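Local coordinates for dihydrolipoyl dehydrogenase (Elizabethkingia anophelis NUHP1, PDB 6UZI), which probably catalyses the NAD(+)-dependent reoxidation of protein-bound dihydrolipoyl groups to lipoyl groups, using FAD and a redox-active disulfide, at the zinc ion site and the interface of chains A and B. Residues are numbered along the deposited sequence; one frame, centred on the assembly and turned at random. Chains: chain A/B, Dihydrolipoyl dehydrogenase.

The centres of the C-alpha atoms of contacts 1 and 2 lie about 12 Å apart, and both draw on the same short stretch of chain A. A:His453, A:Thr455 and A:Glu458 belong to contact 1, while A:Tyr456 and A:Thr457, between them in sequence, are held by chain B in contact 2. The stretch leads into helix 458-469, whose first residue is the zinc ligand A:Glu458. Chain B contributes helix 329-343 to contact 1 and helix 426-438 to contact 2. Dimerisation at contact 2 may therefore bear on the loop that carries the catalytic histidine, and the two-fold symmetry repeats the arrangement on the opposite side.

Contact 1: the zinc ion site. Residues chain A 453, 455, 458, 474; chain B 333. With ZN (zinc ion), chain C.
The zinc site looks adventitious, a metal lodged in catalytic machinery rather than one the chemistry requires. The ion is poorly ordered, its shell is irregular, and the enzyme class works with FAD and a disulfide; the zinc may come from purification or crystallisation. Its ligands include the His-Glu pair of the active site, in which A:His453 is the expected proton acceptor, and a glutamate of the other subunit. A:His453 turns CG anti to its backbone N (chi1 179°) and binds zinc through ND1 at 2.2 Å, with the metal displaced from the plane of the imidazole. A:Glu458, CG anti to its carbonyl carbon and its chain extended beyond, brings carboxylate oxygen OE2 to the metal at 2.2 Å. OE2 of A:Glu458 also lies in plane at the edge of the imidazole, 3.0 Å from ND1 of A:His453, so zinc sits beside the dyad without prising it far apart. The other oxygen, OE1 of A:Glu458, turns back toward its own loop, where the backbone N of A:Thr455 makes a weak hydrogen bond to it at 3.4 Å. From helix 329-343 across the interface, B:Glu333 reaches in with an extended chain and binds through OE2 at 2.4 Å; its OE1 stands at 2.9 Å from the zinc, a loose second contact. This carboxylate is turned 77° from the A:His453 ring. The two glutamate OE2 atoms subtend 138° at the metal, while ND1 is near a right angle to each, and further ligands may be unseen. A:His474, near the C-terminus, brings ring atom CE1 to 4.0 Å from the zinc, too distant for coordination. The cation would offset the charge of two facing glutamates and might hinder protonation at ND1. Without metal, the A:His453–A:Glu458 dyad should supply the base for thiol-disulfide exchange; in this crystal the zinc bridges it to B:Glu333, a link that need not exist in the working enzyme.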
# COMPACT_ATOMS: atom_id res chain seq x y z
N HIS A 453 -4.05 -10.81 -5.95
CA HIS A 453 -4.91 -11.41 -4.95
C HIS A 453 -4.06 -12.23 -3.98
O HIS A 453 -3.25 -13.05 -4.42
CB HIS A 453 -5.95 -12.32 -5.62
CG HIS A 453 -6.87 -13.01 -4.66
ND1 HIS A 453 -8.15 -12.57 -4.40
CD2 HIS A 453 -6.69 -14.13 -3.90
CE1 HIS A 453 -8.72 -13.38 -3.52
NE2 HIS A 453 -7.86 -14.33 -3.21
N THR A 455 -5.01 -8.63 -2.06
CA THR A 455 -4.49 -7.32 -1.71
C THR A 455 -5.65 -6.39 -1.40
O THR A 455 -6.80 -6.68 -1.72
CB THR A 455 -3.65 -6.70 -2.83
OG1 THR A 455 -4.45 -6.61 -4.01
CG2 THR A 455 -2.41 -7.54 -3.10
N GLU A 458 -7.67 -4.85 -4.48
CA GLU A 458 -8.78 -5.54 -5.14
C GLU A 458 -10.10 -4.83 -4.87
O GLU A 458 -11.03 -4.93 -5.67
CB GLU A 458 -8.88 -7.00 -4.67
CG GLU A 458 -7.67 -7.84 -4.98
CD GLU A 458 -7.93 -9.32 -4.83
OE1 GLU A 458 -7.77 -9.84 -3.71
OE2 GLU A 458 -8.30 -9.97 -5.83
N HIS A 474 -17.40 -9.93 -5.98
CA HIS A 474 -17.27 -10.36 -4.59
C HIS A 474 -18.18 -9.60 -3.63
O HIS A 474 -17.86 -9.47 -2.44
CB HIS A 474 -15.81 -10.26 -4.14
CG HIS A 474 -14.89 -11.18 -4.88
ND1 HIS A 474 -14.33 -10.85 -6.09
CD2 HIS A 474 -14.46 -12.43 -4.58
CE1 HIS A 474 -13.57 -11.85 -6.50
NE2 HIS A 474 -13.64 -12.82 -5.61
N GLU B 333 -8.68 -16.02 -11.53
CA GLU B 333 -9.86 -15.16 -11.55
C GLU B 333 -10.07 -14.53 -12.92
O GLU B 333 -11.17 -14.57 -13.48
CB GLU B 333 -9.72 -14.07 -10.48
CG GLU B 333 -10.01 -14.53 -9.07
CD GLU B 333 -9.74 -13.46 -8.04
OE1 GLU B 333 -9.07 -12.45 -8.37
OE2 GLU B 333 -10.19 -13.62 -6.88
ZN ZN C . -9.70 -11.63 -5.71

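Contact 2: the interface of chains A and B. Residues chain A 425, 428-429, 432, 456-457; chain B 425, 427-429, 431.
At the apolar centre, methyl CG2 of A:Thr457 lies against helix 426-438 of chain B, 3.8 Å from both CB of B:Asp428 and CB of B:Ala431. The A:Thr457 rotamer puts CG2 anti to its carbonyl carbon and OG1 in the crowded position between N and C (chi1 56°). The extended side chain of A:Glu432 adds its CD over the B:Ala431 methyl. Nearer the two-fold axis the two Arg425 chains reach toward each other tip to tip, each passing its CG over one face of the other's guanidinium, offset toward the rim. The guanidinium planes are 7° from parallel and the NE atoms of A:Arg425 and B:Arg425 are 4.4 Å apart, a proximity of like charges that the flanking aspartates should relieve. A:Arg425 NH1 forms a salt bridge with OD1 of B:Asp428 at 2.9 Å, and B:Arg425 NH2 forms its twin with OD1 of A:Asp428 at 2.8 Å. Each carboxylate stands nearly perpendicular to the guanidinium and uses the anti lone pair, its oxygen tilted about 30° from the guanidinium plane. The second oxygen, OD2 of B:Asp428, takes the backbone N of A:Thr457 at 3.2 Å, nearly along its C-O axis, and a weaker bond from the N of A:Tyr456. Water 1 links that A:Tyr456 N to OD1 of B:Asp428, and water 2 joins OG1 of A:Thr457 to the carbonyl O of B:Ala427. B:Asp428 thus caps backbone N-H groups just before helix 458-469, which likely contributes to the dimer and may steady the loop that carries the active-site histidine.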
# COMPACT_ATOMS: atom_id res chain seq x y z
N ARG A 425 -3.94 0.84 4.24
CA ARG A 425 -2.95 1.21 3.22
C ARG A 425 -3.51 2.16 2.16
O ARG A 425 -2.97 2.23 1.05
CB ARG A 425 -2.36 -0.03 2.54
CG ARG A 425 -1.74 -1.02 3.48
CD ARG A 425 -1.13 -2.18 2.71
NE ARG A 425 -0.39 -3.07 3.59
CZ ARG A 425 0.46 -4.00 3.17
NH1 ARG A 425 0.70 -4.14 1.88
NH2 ARG A 425 1.11 -4.76 4.06
N ASP A 428 -1.21 4.59 0.19
CA ASP A 428 -0.47 4.13 -0.98
C ASP A 428 -1.36 3.54 -2.06
O ASP A 428 -0.96 3.56 -3.23
CB ASP A 428 0.60 3.11 -0.56
CG ASP A 428 1.64 3.70 0.37
OD1 ASP A 428 1.56 3.46 1.59
OD2 ASP A 428 2.53 4.42 -0.12
N MET A 429 -2.55 3.06 -1.72
CA MET A 429 -3.46 2.59 -2.75
C MET A 429 -3.89 3.73 -3.66
O MET A 429 -4.19 3.52 -4.84
CB MET A 429 -4.68 1.93 -2.13
CG MET A 429 -4.42 0.59 -1.50
SD MET A 429 -5.98 -0.26 -1.23
CE MET A 429 -6.81 0.83 -0.09
N GLU A 432 -2.67 4.30 -7.40
CA GLU A 432 -3.29 3.65 -8.54
C GLU A 432 -4.37 4.54 -9.16
O GLU A 432 -4.44 4.68 -10.38
CB GLU A 432 -3.89 2.30 -8.13
CG GLU A 432 -4.68 1.60 -9.22
CD GLU A 432 -5.36 0.32 -8.74
OE1 GLU A 432 -5.08 -0.14 -7.61
OE2 GLU A 432 -6.20 -0.22 -9.49
N TYR A 456 -5.34 -5.26 -0.77
CA TYR A 456 -6.38 -4.27 -0.50
C TYR A 456 -6.82 -3.58 -1.78
O TYR A 456 -7.96 -3.10 -1.86
CB TYR A 456 -5.88 -3.26 0.53
CG TYR A 456 -5.55 -3.89 1.85
CD1 TYR A 456 -4.23 -3.96 2.29
CD2 TYR A 456 -6.54 -4.46 2.64
CE1 TYR A 456 -3.91 -4.56 3.50
CE2 TYR A 456 -6.23 -5.05 3.85
CZ TYR A 456 -4.92 -5.10 4.28
OH TYR A 456 -4.61 -5.70 5.48
N THR A 457 -5.95 -3.52 -2.79
CA THR A 457 -6.30 -2.86 -4.05
C THR A 457 -7.39 -3.59 -4.81
O THR A 457 -8.01 -2.98 -5.69
CB THR A 457 -5.06 -2.72 -4.94
OG1 THR A 457 -4.47 -4.00 -5.16
CG2 THR A 457 -4.03 -1.80 -4.29
N ARG B 425 4.65 -2.49 1.89
CA ARG B 425 3.41 -2.34 1.14
C ARG B 425 3.58 -2.57 -0.36
O ARG B 425 2.78 -2.08 -1.17
CB ARG B 425 2.78 -0.96 1.39
CG ARG B 425 2.50 -0.67 2.84
CD ARG B 425 1.81 0.67 3.00
NE ARG B 425 1.37 0.89 4.37
CZ ARG B 425 0.53 1.86 4.73
NH1 ARG B 425 0.18 1.99 5.99
NH2 ARG B 425 0.04 2.69 3.82
N ALA B 427 2.96 -5.15 -1.95
CA ALA B 427 1.83 -5.92 -2.45
C ALA B 427 0.74 -5.03 -3.00
O ALA B 427 0.00 -5.43 -3.90
CB ALA B 427 1.27 -6.82 -1.35
N ASP B 428 0.63 -3.80 -2.49
CA ASP B 428 -0.37 -2.87 -2.99
C ASP B 428 0.20 -1.76 -3.85
O ASP B 428 -0.53 -1.21 -4.68
CB ASP B 428 -1.15 -2.25 -1.82
CG ASP B 428 -1.95 -3.28 -1.06
OD1 ASP B 428 -1.48 -3.73 0.00
OD2 ASP B 428 -3.04 -3.67 -1.55
N MET B 429 1.49 -1.43 -3.70
CA MET B 429 2.09 -0.44 -4.59
C MET B 429 2.16 -0.95 -6.02
O MET B 429 2.12 -0.15 -6.97
CB MET B 429 3.48 -0.07 -4.10
CG MET B 429 3.52 0.80 -2.87
SD MET B 429 5.15 1.53 -2.66
CE MET B 429 6.17 0.07 -2.46
N ALA B 431 0.12 -2.15 -7.83
CA ALA B 431 -1.06 -1.80 -8.61
C ALA B 431 -0.83 -0.55 -9.44
O ALA B 431 -1.32 -0.45 -10.56
CB ALA B 431 -2.26 -1.62 -7.68
O HOH W 1 -2.54 -6.09 0.69
O HOH W 2 -1.69 -4.62 -5.67